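PDB 2IPI: aclacinomycin-N/aclacinomycin-A oxidase from Streptomyces galilaeus, which oxidises the terminal sugar of anthracycline antibiotics with a bicovalently bound FAD, turning aclacinomycin N into aclacinomycin A and then into aclacinomycin Y. Local coordinates for residues A[84-89]-A[104-109]; A[253-258]-A[333-338]; A[293-298]-A[394-399]. All coordinates share one frame; numbering follows the deposited sequence.

Interaction 1 (A[84-89]-A[104-109]); sequences VRSGGH and IDMSQM. With FAD (flavin-adenine dinucleotide), chain F.
Arg85 O is gripped twice by segment 104-109: Met106 N donates a hydrogen bond of 3.0 Å to it, nearly in line with the carbonyl, and the CA-H of Asp105 adds a weaker contact. The same residue's amide, Arg85 N, donates to Ile104 O at 2.9 Å, the pattern of a parallel pair, with Val84 beside Ile104 and Arg85 beside Asp105. On the Val84 face, Ile104 CG1 lies between backbone N and carbonyl carbon (chi1 62°), close to both methyls of the valine; beyond it CD1 presses on Val84 CG2 at 3.3 Å, a tight carbon pair. Val84 CG1 meets the bent Met106 chain at CG, the two side chains crossing at about a right angle. On the other face Asp105 OD2 closes an Asx turn with Ser107 N and also takes the Ser107 hydroxyl, OG coming from above the carboxylate plane at 2.7 Å, while Asp105 OD1 pairs with Arg46 and the Arg85 guanidinium with Asp96. Where the strand 82-85 stops, the chain wraps the cofactor, as in PCMH-type FAD domains: Ser86 OG donates to adenine N7A (2.7 Å), the amides of Ser86 and Gly88 converge on phosphate O2A, and His89 ND1 is bonded to flavin C8M at 1.5 Å, with Cys149 the second covalent anchor. Strand 82-85 is an edge strand, within this chain, of a four-stranded mixed sheet, strand 102-105 separates it from strand 58-61, and Val84, Ile104 and Met106 together rest on Ile221 of strand 221-227 in the adjoining antiparallel sheet.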
loop_
_atom_site.group_PDB
_atom_site.type_symbol
_atom_site.label_atom_id
_atom_site.label_comp_id
_atom_site.label_asym_id
_atom_site.label_seq_id
_atom_site.Cartn_x
_atom_site.Cartn_y
_atom_site.Cartn_z
ATOM N N VAL A 84 -3.730 9.355 -14.173
ATOM C CA VAL A 84 -4.625 9.818 -13.112
ATOM C C VAL A 84 -3.880 9.998 -11.789
ATOM O O VAL A 84 -3.145 9.109 -11.380
ATOM C CB VAL A 84 -5.784 8.857 -12.824
ATOM C CG1 VAL A 84 -6.871 9.592 -12.046
ATOM C CG2 VAL A 84 -6.277 8.244 -14.113
ATOM N N ARG A 85 -4.158 11.143 -11.179
ATOM C CA ARG A 85 -3.684 11.411 -9.831
ATOM C C ARG A 85 -4.894 11.509 -8.902
ATOM O O ARG A 85 -5.811 12.271 -9.194
ATOM C CB ARG A 85 -2.860 12.697 -9.823
ATOM C CG ARG A 85 -2.726 13.355 -8.456
ATOM C CD ARG A 85 -1.540 14.303 -8.361
ATOM N NE ARG A 85 -0.280 13.620 -8.559
ATOM C CZ ARG A 85 0.766 13.940 -9.282
ATOM N NH1 ARG A 85 0.842 15.050 -10.000
ATOM N NH2 ARG A 85 1.807 13.114 -9.281
ATOM N N SER A 86 -4.897 10.778 -7.804
ATOM C CA SER A 86 -5.893 10.956 -6.749
ATOM C C SER A 86 -5.186 11.542 -5.521
ATOM O O SER A 86 -5.406 12.707 -5.160
ATOM C CB SER A 86 -6.578 9.635 -6.415
ATOM O OG SER A 86 -7.433 9.210 -7.478
ATOM N N GLY A 87 -4.347 10.684 -4.951
ATOM C CA GLY A 87 -3.568 10.951 -3.757
ATOM C C GLY A 87 -2.137 11.393 -3.951
ATOM O O GLY A 87 -1.566 11.997 -3.036
ATOM N N GLY A 88 -1.509 11.083 -5.090
ATOM C CA GLY A 88 -0.135 11.487 -5.324
ATOM C C GLY A 88 0.891 10.743 -4.495
ATOM O O GLY A 88 2.013 11.255 -4.333
ATOM N N HIS A 89 0.611 9.558 -3.957
ATOM C CA HIS A 89 1.654 8.899 -3.151
ATOM C C HIS A 89 2.450 7.851 -3.917
ATOM O O HIS A 89 3.305 7.185 -3.309
ATOM C CB HIS A 89 1.095 8.287 -1.859
ATOM C CG HIS A 89 1.073 9.290 -0.738
ATOM N ND1 HIS A 89 2.000 9.351 0.292
ATOM C CD2 HIS A 89 0.201 10.300 -0.511
ATOM C CE1 HIS A 89 1.691 10.351 1.099
ATOM N NE2 HIS A 89 0.599 10.938 0.628
ATOM N N ILE A 104 -5.274 13.666 -15.176
ATOM C CA ILE A 104 -6.613 13.914 -14.614
ATOM C C ILE A 104 -6.516 13.771 -13.098
ATOM O O ILE A 104 -6.196 12.695 -12.596
ATOM C CB ILE A 104 -7.667 12.978 -15.209
ATOM C CG1 ILE A 104 -7.469 11.490 -14.960
ATOM C CG2 ILE A 104 -7.759 13.204 -16.728
ATOM C CD1 ILE A 104 -6.697 10.844 -16.093
ATOM N N ASP A 105 -6.769 14.874 -12.433
ATOM C CA ASP A 105 -6.661 15.044 -10.996
ATOM C C ASP A 105 -8.039 15.008 -10.330
ATOM O O ASP A 105 -8.929 15.796 -10.667
ATOM C CB ASP A 105 -5.990 16.375 -10.656
ATOM C CG ASP A 105 -5.542 16.399 -9.197
ATOM O OD1 ASP A 105 -4.371 16.732 -8.953
ATOM O OD2 ASP A 105 -6.347 16.078 -8.302
ATOM N N MET A 106 -8.195 14.058 -9.423
ATOM C CA MET A 106 -9.491 13.722 -8.843
ATOM C C MET A 106 -9.658 14.299 -7.440
ATOM O O MET A 106 -10.622 13.956 -6.765
ATOM C CB MET A 106 -9.656 12.201 -8.774
ATOM C CG MET A 106 -8.992 11.481 -9.953
ATOM S SD MET A 106 -10.228 11.007 -11.178
ATOM C CE MET A 106 -9.699 11.962 -12.587
ATOM N N SER A 107 -8.715 15.119 -7.035
ATOM C CA SER A 107 -8.609 15.585 -5.651
ATOM C C SER A 107 -9.793 16.428 -5.206
ATOM O O SER A 107 -9.985 16.621 -4.000
ATOM C CB SER A 107 -7.314 16.384 -5.500
ATOM O OG SER A 107 -7.390 17.582 -6.262
ATOM N N GLN A 108 -10.589 16.919 -6.153
ATOM C CA GLN A 108 -11.802 17.662 -5.816
ATOM C C GLN A 108 -12.978 16.717 -5.557
ATOM O O GLN A 108 -14.060 17.136 -5.121
ATOM C CB GLN A 108 -12.162 18.660 -6.917
ATOM C CG GLN A 108 -11.236 19.831 -7.150
ATOM C CD GLN A 108 -11.110 20.776 -5.983
ATOM O OE1 GLN A 108 -10.957 20.319 -4.848
ATOM N NE2 GLN A 108 -11.174 22.090 -6.193
ATOM N N MET A 109 -12.814 15.423 -5.780
ATOM C CA MET A 109 -13.878 14.441 -5.639
ATOM C C MET A 109 -13.680 13.521 -4.445
ATOM O O MET A 109 -13.082 12.465 -4.657
ATOM C CB MET A 109 -13.959 13.570 -6.908
ATOM C CG MET A 109 -14.245 14.345 -8.178
ATOM S SD MET A 109 -14.316 13.253 -9.641
ATOM C CE MET A 109 -15.791 12.312 -9.208
HETATM P PA FAD F . -1.468 8.286 -6.835
HETATM O O1A FAD F . -0.166 8.650 -7.234
HETATM O O2A FAD F . -2.445 9.313 -7.196
HETATM O O5B FAD F . -1.881 6.896 -7.445
HETATM C C5B FAD F . -1.074 5.791 -7.385
HETATM C C4B FAD F . -1.391 4.840 -8.536
HETATM O O4B FAD F . -2.781 4.696 -8.641
HETATM C C3B FAD F . -0.960 5.436 -9.889
HETATM O O3B FAD F . -0.698 4.434 -10.803
HETATM C C2B FAD F . -2.197 6.191 -10.343
HETATM O O2B FAD F . -2.292 6.416 -11.723
HETATM C C1B FAD F . -3.269 5.271 -9.801
HETATM N N9A FAD F . -4.580 5.927 -9.624
HETATM C C8A FAD F . -4.834 7.051 -8.943
HETATM N N7A FAD F . -6.129 7.330 -8.982
HETATM C C5A FAD F . -6.710 6.386 -9.722
HETATM C C6A FAD F . -8.027 6.162 -10.100
HETATM N N6A FAD F . -8.934 6.942 -9.650
HETATM N N1A FAD F . -8.324 5.107 -10.840
HETATM C C2A FAD F . -7.363 4.281 -11.184
HETATM N N3A FAD F . -6.103 4.452 -10.830
HETATM C C4A FAD F . -5.766 5.491 -10.127
HETATM N N1 FAD F . 0.061 1.363 1.310
HETATM C C2 FAD F . -0.474 0.355 2.077
HETATM O O2 FAD F . -0.927 -0.610 1.637
HETATM N N3 FAD F . -0.468 0.513 3.436
HETATM C C4 FAD F . 0.050 1.642 4.046
HETATM O O4 FAD F . -0.057 1.766 5.233
HETATM C C4X FAD F . 0.574 2.666 3.254
HETATM N N5 FAD F . 1.122 3.790 3.798
HETATM C C5X FAD F . 1.569 4.813 3.028
HETATM C C6 FAD F . 2.040 5.992 3.611
HETATM C C7 FAD F . 2.537 6.985 2.819
HETATM C C7M FAD F . 2.916 8.259 3.501
HETATM C C8 FAD F . 2.492 6.880 1.425
HETATM C C8M FAD F . 2.748 8.105 0.576
HETATM C C9 FAD F . 2.003 5.710 0.889
HETATM C C9A FAD F . 1.569 4.654 1.649
HETATM N N10 FAD F . 1.105 3.484 1.077
HETATM C C10 FAD F . 0.567 2.514 1.870
HETATM C "C1'" FAD F . 1.582 3.031 -0.264
HETATM C "C2'" FAD F . 0.747 3.490 -1.461
HETATM O "O2'" FAD F . 1.264 4.493 -2.272
HETATM C "C3'" FAD F . -0.682 3.843 -1.121
HETATM O "O3'" FAD F . -1.338 2.795 -0.478
HETATM C "C4'" FAD F . -1.279 4.341 -2.473
HETATM O "O4'" FAD F . -0.641 3.896 -3.600
HETATM C "C5'" FAD F . -1.462 5.822 -2.706
HETATM O "O5'" FAD F . -2.229 6.042 -3.843
HETATM P P FAD F . -2.477 7.534 -4.231
HETATM O O1P FAD F . -3.789 7.713 -4.737
HETATM O O2P FAD F . -2.203 8.316 -3.104
HETATM O O3P FAD F . -1.376 7.956 -5.285
#

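Interaction 2 (A[253-258]-A[333-338]); sequences VTWDWS and VEPAVQ
Pro335 sits over one face of the Trp255 indole, its CB 3.5 Å from the centroid of the five-membered ring, a CH-pi contact at one edge of a seven-stranded antiparallel sheet, which strand 336-342 forms within this chain. The same CB presses on Val253 CG1 at 3.3 Å, tighter than usual for two carbons. Val253 CG1 lies over the same indole face, so valine, proline and tryptophan form one compact cluster. At the rim of the ring Val333 CG2 meets Trp255 CD1, also at 3.3 Å. What fixes this register is the backbone: Thr254 and Ala336 form a hydrogen-bonded pair, Thr254 N to Ala336 O and Ala336 N to Thr254 O both 3.1 Å, and Val253 and Val337 form the adjacent non-hydrogen-bonded pair. In Trp255 chi1 (-68°) sets CG anti to the carbonyl carbon, and the ring beyond it lies against Pro335. Farther out, helix 316-327 covers this face, Val324 touching Val253 and Val327 touching Trp255, while strand 302-310 hydrogen-bonds along the other edge of strand 248-256. Trp255 NE1, buried beneath Pro335 with CB 3.3 Å away, has no hydrogen-bonding partner in the model.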
loop_
_atom_site.group_PDB
_atom_site.type_symbol
_atom_site.label_atom_id
_atom_site.label_comp_id
_atom_site.label_asym_id
_atom_site.label_seq_id
_atom_site.Cartn_x
_atom_site.Cartn_y
_atom_site.Cartn_z
ATOM N N VAL A 253 8.819 0.516 21.819
ATOM C CA VAL A 253 9.991 -0.148 22.354
ATOM C C VAL A 253 11.217 0.261 21.542
ATOM O O VAL A 253 11.238 0.081 20.319
ATOM C CB VAL A 253 9.811 -1.676 22.286
ATOM C CG1 VAL A 253 10.901 -2.420 23.045
ATOM C CG2 VAL A 253 8.440 -2.075 22.823
ATOM N N THR A 254 12.248 0.816 22.173
ATOM C CA THR A 254 13.419 1.280 21.436
ATOM C C THR A 254 14.722 0.722 21.996
ATOM O O THR A 254 14.905 0.641 23.219
ATOM C CB THR A 254 13.514 2.818 21.453
ATOM O OG1 THR A 254 12.951 3.358 20.252
ATOM C CG2 THR A 254 14.978 3.235 21.488
ATOM N N TRP A 255 15.627 0.337 21.102
ATOM C CA TRP A 255 16.920 -0.224 21.463
ATOM C C TRP A 255 18.045 0.624 20.871
ATOM O O TRP A 255 18.109 0.765 19.642
ATOM C CB TRP A 255 17.053 -1.651 20.975
ATOM C CG TRP A 255 16.217 -2.726 21.581
ATOM C CD1 TRP A 255 16.517 -3.498 22.662
ATOM C CD2 TRP A 255 14.925 -3.170 21.135
ATOM N NE1 TRP A 255 15.503 -4.389 22.928
ATOM C CE2 TRP A 255 14.508 -4.202 21.995
ATOM C CE3 TRP A 255 14.077 -2.789 20.090
ATOM C CZ2 TRP A 255 13.295 -4.859 21.854
ATOM C CZ3 TRP A 255 12.869 -3.450 19.958
ATOM C CH2 TRP A 255 12.471 -4.474 20.822
ATOM N N ASP A 256 18.908 1.193 21.714
ATOM C CA ASP A 256 19.923 2.129 21.219
ATOM C C ASP A 256 20.984 1.404 20.393
ATOM O O ASP A 256 21.294 0.253 20.684
ATOM C CB ASP A 256 20.587 2.919 22.353
ATOM C CG ASP A 256 19.671 3.879 23.088
ATOM O OD1 ASP A 256 18.764 3.360 23.780
ATOM O OD2 ASP A 256 19.813 5.117 23.013
ATOM N N TRP A 257 21.531 2.025 19.354
ATOM C CA TRP A 257 22.483 1.348 18.480
ATOM C C TRP A 257 23.793 1.066 19.205
ATOM O O TRP A 257 24.480 0.090 18.917
ATOM C CB TRP A 257 22.764 2.158 17.189
ATOM C CG TRP A 257 21.949 1.606 16.047
ATOM C CD1 TRP A 257 20.780 2.103 15.556
ATOM C CD2 TRP A 257 22.252 0.446 15.263
ATOM N NE1 TRP A 257 20.332 1.330 14.516
ATOM C CE2 TRP A 257 21.219 0.301 14.313
ATOM C CE3 TRP A 257 23.292 -0.490 15.261
ATOM C CZ2 TRP A 257 21.188 -0.736 13.381
ATOM C CZ3 TRP A 257 23.262 -1.514 14.337
ATOM C CH2 TRP A 257 22.226 -1.635 13.400
ATOM N N SER A 258 24.164 1.934 20.143
ATOM C CA SER A 258 25.476 1.758 20.771
ATOM C C SER A 258 25.508 0.503 21.617
ATOM O O SER A 258 26.555 -0.125 21.803
ATOM C CB SER A 258 25.833 2.995 21.599
ATOM O OG SER A 258 24.956 3.140 22.699
ATOM N N VAL A 333 20.451 -6.767 25.530
ATOM C CA VAL A 333 20.147 -5.391 25.935
ATOM C C VAL A 333 18.676 -5.210 26.281
ATOM O O VAL A 333 17.788 -5.839 25.706
ATOM C CB VAL A 333 20.566 -4.365 24.867
ATOM C CG1 VAL A 333 21.374 -5.036 23.768
ATOM C CG2 VAL A 333 19.341 -3.657 24.312
ATOM N N GLU A 334 18.420 -4.324 27.251
ATOM C CA GLU A 334 17.045 -4.101 27.677
ATOM C C GLU A 334 16.475 -2.785 27.145
ATOM O O GLU A 334 17.069 -1.724 27.309
ATOM C CB GLU A 334 16.939 -4.136 29.204
ATOM C CG GLU A 334 15.708 -3.415 29.722
ATOM C CD GLU A 334 14.567 -4.329 30.140
ATOM O OE1 GLU A 334 13.859 -3.972 31.105
ATOM O OE2 GLU A 334 14.412 -5.394 29.499
ATOM N N PRO A 335 15.332 -2.895 26.473
ATOM C CA PRO A 335 14.770 -1.757 25.758
ATOM C C PRO A 335 14.049 -0.765 26.664
ATOM O O PRO A 335 13.738 -1.099 27.806
ATOM C CB PRO A 335 13.731 -2.421 24.836
ATOM C CG PRO A 335 13.292 -3.618 25.612
ATOM C CD PRO A 335 14.515 -4.112 26.342
ATOM N N ALA A 336 13.787 0.410 26.095
ATOM C CA ALA A 336 12.860 1.371 26.669
ATOM C C ALA A 336 11.441 1.061 26.184
ATOM O O ALA A 336 11.219 0.487 25.115
ATOM C CB ALA A 336 13.252 2.797 26.336
ATOM N N VAL A 337 10.472 1.444 27.009
ATOM C CA VAL A 337 9.077 1.196 26.666
ATOM C C VAL A 337 8.230 2.426 26.948
ATOM O O VAL A 337 8.180 2.888 28.086
ATOM C CB VAL A 337 8.467 0.011 27.441
ATOM C CG1 VAL A 337 7.118 -0.345 26.817
ATOM C CG2 VAL A 337 9.403 -1.181 27.463
ATOM N N GLN A 338 7.572 2.958 25.929
ATOM C CA GLN A 338 6.610 4.036 26.128
ATOM C C GLN A 338 5.211 3.514 25.824
ATOM O O GLN A 338 4.966 2.924 24.780
ATOM C CB GLN A 338 6.984 5.264 25.291
ATOM C CG GLN A 338 8.251 5.902 25.852
ATOM C CD GLN A 338 9.255 6.364 24.815
ATOM O OE1 GLN A 338 9.363 7.553 24.503
ATOM N NE2 GLN A 338 10.021 5.440 24.255
#

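Interaction 3 (A[293-298]-A[394-399]); sequences FYLNSR and VSLYSY. With AKY (methyl (2S,4R)-2-ethyl-2,5,7-trihydroxy-6,11-dioxo-4-{[2,3,6-trideoxy-4-O-{2,6-dideoxy-4-O-[(2S,6S)-6-methyl-5-oxotetrahydro-2h -pyran-2-yl]-alpha-D-lyxo-hexopyranosyl}-3-(dimethylamino)-D-ribo-hexopyranosyl]oxy}-1,2,3,4,6,11-hexahydrotetracene-1-c arboxylate), chain E.
Strands 293-296 and 394-398 run antiparallel, their axes 4.6 Å apart at closest and 165° between directions, with Phe293 and Leu396, then Leu295 and Val394, as hydrogen-bonded pairs flanking the non-hydrogen-bonded pair Tyr294 and Ser395. Four backbone bonds hold them; the shortest, Leu295 N to Val394 O, measures 2.6 Å, and Phe293 N reaches Leu396 O at 2.7 Å. Phe293 O, besides accepting from Leu396 N, meets the CA-H of Ser395. On one face Leu295 CD1 touches Leu396 CD1 at 3.7 Å, the two side chains crossing at a slant. Leu295 CB also lies against Val394 CB, and Leu295 CD2 covers the rim of one face of the Phe293 ring. Helix 262-278 lies over this apolar layer, with Ile268 on Phe293, Ile269 on Leu295 and His272 on Leu396. These are two inner strands of the seven-stranded antiparallel sheet whose opposite face lines the substrate pocket, as Tyr294 and Tyr397 make plain. With Tyr294 CG anti to the carbonyl carbon (chi1 -59°), the ring starts beside the backbone N, and CD2 comes to 3.3 Å from Ser395 OG; its CE2 lies 3.9 Å from AKY C36, the methyl of the middle sugar. Ser395 OG itself is tied to Glu393. Tyr397, one of the two proton acceptors of this enzyme, brings OH to 3.2 Å from AKY C40, the ring carbon next to the keto carbon C42 of the terminal sugar. Tyr469, the other proton acceptor, and Thr427 hydrogen-bond the same ligand. At the last bridged residue of 293-296, Leu295 is also the centre of an inverse gamma turn, with a weak hydrogen bond from Asn296 N to Tyr294 O.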
loop_
_atom_site.group_PDB
_atom_site.type_symbol
_atom_site.label_atom_id
_atom_site.label_comp_id
_atom_site.label_asym_id
_atom_site.label_seq_id
_atom_site.Cartn_x
_atom_site.Cartn_y
_atom_site.Cartn_z
ATOM N N PHE A 293 8.288 -2.731 12.730
ATOM C CA PHE A 293 9.628 -2.697 13.356
ATOM C C PHE A 293 10.499 -1.841 12.450
ATOM O O PHE A 293 10.833 -2.265 11.353
ATOM C CB PHE A 293 10.188 -4.086 13.593
ATOM C CG PHE A 293 11.205 -4.195 14.736
ATOM C CD1 PHE A 293 11.552 -5.434 15.234
ATOM C CD2 PHE A 293 11.771 -3.061 15.288
ATOM C CE1 PHE A 293 12.458 -5.548 16.286
ATOM C CE2 PHE A 293 12.683 -3.149 16.322
ATOM C CZ PHE A 293 13.024 -4.400 16.804
ATOM N N TYR A 294 10.829 -0.632 12.904
ATOM C CA TYR A 294 11.630 0.251 12.073
ATOM C C TYR A 294 13.118 -0.014 12.354
ATOM O O TYR A 294 13.618 0.446 13.373
ATOM C CB TYR A 294 11.333 1.732 12.293
ATOM C CG TYR A 294 9.909 2.151 12.035
ATOM C CD1 TYR A 294 9.062 2.458 13.098
ATOM C CD2 TYR A 294 9.413 2.236 10.739
ATOM C CE1 TYR A 294 7.753 2.844 12.870
ATOM C CE2 TYR A 294 8.104 2.620 10.502
ATOM C CZ TYR A 294 7.287 2.921 11.576
ATOM O OH TYR A 294 5.994 3.303 11.338
ATOM N N LEU A 295 13.708 -0.746 11.417
ATOM C CA LEU A 295 15.133 -1.049 11.511
ATOM C C LEU A 295 15.957 0.056 10.848
ATOM O O LEU A 295 16.400 -0.099 9.713
ATOM C CB LEU A 295 15.429 -2.425 10.906
ATOM C CG LEU A 295 14.526 -3.534 11.472
ATOM C CD1 LEU A 295 14.794 -4.865 10.804
ATOM C CD2 LEU A 295 14.732 -3.623 12.982
ATOM N N ASN A 296 16.122 1.140 11.585
ATOM C CA ASN A 296 16.883 2.303 11.193
ATOM C C ASN A 296 18.388 2.038 11.119
ATOM O O ASN A 296 18.887 1.129 11.780
ATOM C CB ASN A 296 16.657 3.442 12.199
ATOM C CG ASN A 296 15.217 3.895 12.287
ATOM O OD1 ASN A 296 14.614 4.334 11.310
ATOM N ND2 ASN A 296 14.651 3.814 13.481
ATOM N N SER A 297 19.085 2.857 10.337
ATOM C CA SER A 297 20.539 2.801 10.251
ATOM C C SER A 297 21.213 3.372 11.502
ATOM O O SER A 297 20.515 3.962 12.325
ATOM C CB SER A 297 21.023 3.566 9.015
ATOM O OG SER A 297 20.843 2.765 7.848
ATOM N N ARG A 298 22.521 3.192 11.613
ATOM C CA ARG A 298 23.406 3.739 12.618
ATOM C C ARG A 298 23.824 5.173 12.265
ATOM O O ARG A 298 24.984 5.523 12.069
ATOM C CB ARG A 298 24.723 2.986 12.833
ATOM C CG ARG A 298 25.361 3.174 14.207
ATOM C CD ARG A 298 26.381 2.061 14.419
ATOM N NE ARG A 298 26.820 1.904 15.795
ATOM C CZ ARG A 298 27.042 0.753 16.401
ATOM N NH1 ARG A 298 26.870 -0.400 15.761
ATOM N NH2 ARG A 298 27.445 0.756 17.669
ATOM N N VAL A 394 14.953 -0.576 7.180
ATOM C CA VAL A 394 14.126 -1.737 6.932
ATOM C C VAL A 394 12.957 -1.802 7.899
ATOM O O VAL A 394 13.133 -1.885 9.108
ATOM C CB VAL A 394 14.945 -3.041 7.092
ATOM C CG1 VAL A 394 14.020 -4.245 6.958
ATOM C CG2 VAL A 394 16.114 -3.017 6.114
ATOM N N SER A 395 11.750 -1.794 7.349
ATOM C CA SER A 395 10.566 -1.927 8.193
ATOM C C SER A 395 9.982 -3.326 8.070
ATOM O O SER A 395 9.789 -3.855 6.969
ATOM C CB SER A 395 9.534 -0.879 7.795
ATOM O OG SER A 395 10.020 0.430 7.985
ATOM N N LEU A 396 9.680 -3.954 9.189
ATOM C CA LEU A 396 9.026 -5.248 9.194
ATOM C C LEU A 396 7.622 -5.074 9.780
ATOM O O LEU A 396 7.503 -4.534 10.880
ATOM C CB LEU A 396 9.786 -6.311 9.987
ATOM C CG LEU A 396 11.303 -6.338 9.805
ATOM C CD1 LEU A 396 11.954 -7.206 10.883
ATOM C CD2 LEU A 396 11.656 -6.844 8.417
ATOM N N TYR A 397 6.610 -5.516 9.041
ATOM C CA TYR A 397 5.219 -5.428 9.464
ATOM C C TYR A 397 4.634 -6.773 9.861
ATOM O O TYR A 397 4.721 -7.746 9.111
ATOM C CB TYR A 397 4.342 -4.832 8.340
ATOM C CG TYR A 397 4.850 -3.478 7.923
ATOM C CD1 TYR A 397 5.958 -3.343 7.074
ATOM C CD2 TYR A 397 4.233 -2.332 8.386
ATOM C CE1 TYR A 397 6.415 -2.092 6.705
ATOM C CE2 TYR A 397 4.688 -1.080 8.020
ATOM C CZ TYR A 397 5.779 -0.963 7.182
ATOM O OH TYR A 397 6.215 0.293 6.822
ATOM N N SER A 398 4.031 -6.813 11.047
ATOM C CA SER A 398 3.223 -7.980 11.389
ATOM C C SER A 398 2.114 -8.056 10.325
ATOM O O SER A 398 1.607 -6.992 9.939
ATOM C CB SER A 398 2.673 -7.912 12.803
ATOM O OG SER A 398 1.775 -6.824 12.967
ATOM N N TYR A 399 1.798 -9.245 9.860
ATOM C CA TYR A 399 0.870 -9.449 8.743
ATOM C C TYR A 399 0.143 -10.775 8.900
ATOM O O TYR A 399 0.134 -11.404 9.964
ATOM C CB TYR A 399 1.601 -9.417 7.404
ATOM C CG TYR A 399 0.779 -8.999 6.205
ATOM C CD1 TYR A 399 0.713 -9.827 5.086
ATOM C CD2 TYR A 399 0.071 -7.806 6.146
ATOM C CE1 TYR A 399 -0.028 -9.490 3.960
ATOM C CE2 TYR A 399 -0.668 -7.453 5.028
ATOM C CZ TYR A 399 -0.715 -8.295 3.938
ATOM O OH TYR A 399 -1.454 -7.938 2.829
HETATM O O15 AKY E . 3.204 -0.036 4.074
HETATM C C42 AKY E . 3.640 1.103 4.323
HETATM C C40 AKY E . 3.503 1.604 5.781
HETATM C C38 AKY E . 4.135 2.908 6.057
HETATM C C39 AKY E . 4.595 1.920 3.360
HETATM C C41 AKY E . 5.592 1.601 2.520
HETATM O O14 AKY E . 4.698 3.293 3.658
HETATM C C37 AKY E . 5.015 3.521 5.025
HETATM O O13 AKY E . 5.183 4.882 5.329
HETATM C C35 AKY E . 6.464 5.398 5.120
HETATM C C34 AKY E . 7.224 5.648 6.426
HETATM C C36 AKY E . 6.855 4.734 7.461
HETATM O O11 AKY E . 7.139 7.083 6.946
HETATM C C33 AKY E . 6.447 6.603 4.196
HETATM O O12 AKY E . 5.765 6.432 2.849
HETATM C C32 AKY E . 6.192 7.813 4.847
HETATM C C31 AKY E . 7.171 8.100 5.817
HETATM O O7 AKY E . 12.663 10.683 8.129
HETATM C C7 AKY E . 12.744 12.109 8.107
HETATM C C8 AKY E . 11.892 12.670 9.178
HETATM C C9 AKY E . 12.611 12.620 10.502
HETATM O O9 AKY E . 13.083 11.324 10.641
HETATM C C13 AKY E . 11.674 13.056 11.570
HETATM C C14 AKY E . 10.542 12.028 11.527
HETATM C C20 AKY E . 14.188 12.442 8.314
HETATM C C19 AKY E . 14.694 13.079 9.449
HETATM C C10 AKY E . 13.702 13.619 10.450
HETATM C C11 AKY E . 16.048 13.405 9.536
HETATM C C18 AKY E . 16.915 13.111 8.484
HETATM C C17 AKY E . 16.423 12.478 7.336
HETATM C C6 AKY E . 15.074 12.147 7.279
HETATM O O6 AKY E . 14.567 11.541 6.184
HETATM C C12 AKY E . 18.272 13.500 8.569
HETATM O O3 AKY E . 18.735 14.055 9.589
HETATM C C15 AKY E . 19.126 13.260 7.464
HETATM C C1 AKY E . 20.446 13.705 7.518
HETATM C C2 AKY E . 21.318 13.542 6.441
HETATM C C3 AKY E . 20.836 12.904 5.298
HETATM C C16 AKY E . 18.632 12.626 6.302
HETATM C C5 AKY E . 17.278 12.232 6.235
HETATM O O5 AKY E . 16.738 11.714 5.238
HETATM C C4 AKY E . 19.520 12.454 5.229
HETATM O O4 AKY E . 19.118 11.856 4.079
HETATM O O18 AKY E . 8.517 8.234 5.334
HETATM C C45 AKY E . 11.943 10.179 6.995
HETATM C C43 AKY E . 13.207 14.955 9.902
HETATM O O16 AKY E . 13.087 15.151 8.688
HETATM O O17 AKY E . 12.907 15.984 10.746
HETATM C C44 AKY E . 13.762 17.084 10.411
HETATM O O19 AKY E . 10.685 10.781 6.818
HETATM C C47 AKY E . 10.791 8.089 6.163
HETATM N N11 AKY E . 11.195 7.486 4.880
HETATM C C52 AKY E . 11.344 6.075 4.783
HETATM C C51 AKY E . 10.768 8.121 3.678
HETATM C C46 AKY E . 11.799 8.668 7.148
HETATM C C48 AKY E . 9.428 8.767 6.314
HETATM C C49 AKY E . 9.558 10.264 6.089
HETATM C C50 AKY E . 9.129 10.891 4.757
#

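Overall arrangement
From the N terminus the chain first meets interaction 1, a short local closure in which 14 residues separate the two segments, which carry neighbouring parallel strands of the FAD-binding domain. It is complete before the other two begin. Segment 253-258 then opens interaction 2, and segment 293-298 opens interaction 3 before 333-338 closes the former; 394-399 closes the latter last, so these two long loops cross. Both belong to one seven-stranded sheet, interaction 2 at its edge and interaction 3 further in, and they touch where Trp257 approaches Asn296 and where the rings of Trp255 and Phe293 meet. Interaction 1 lies across the chain's centre; FAD is held there, and the substrate-pocket ligand lies beside interaction 3.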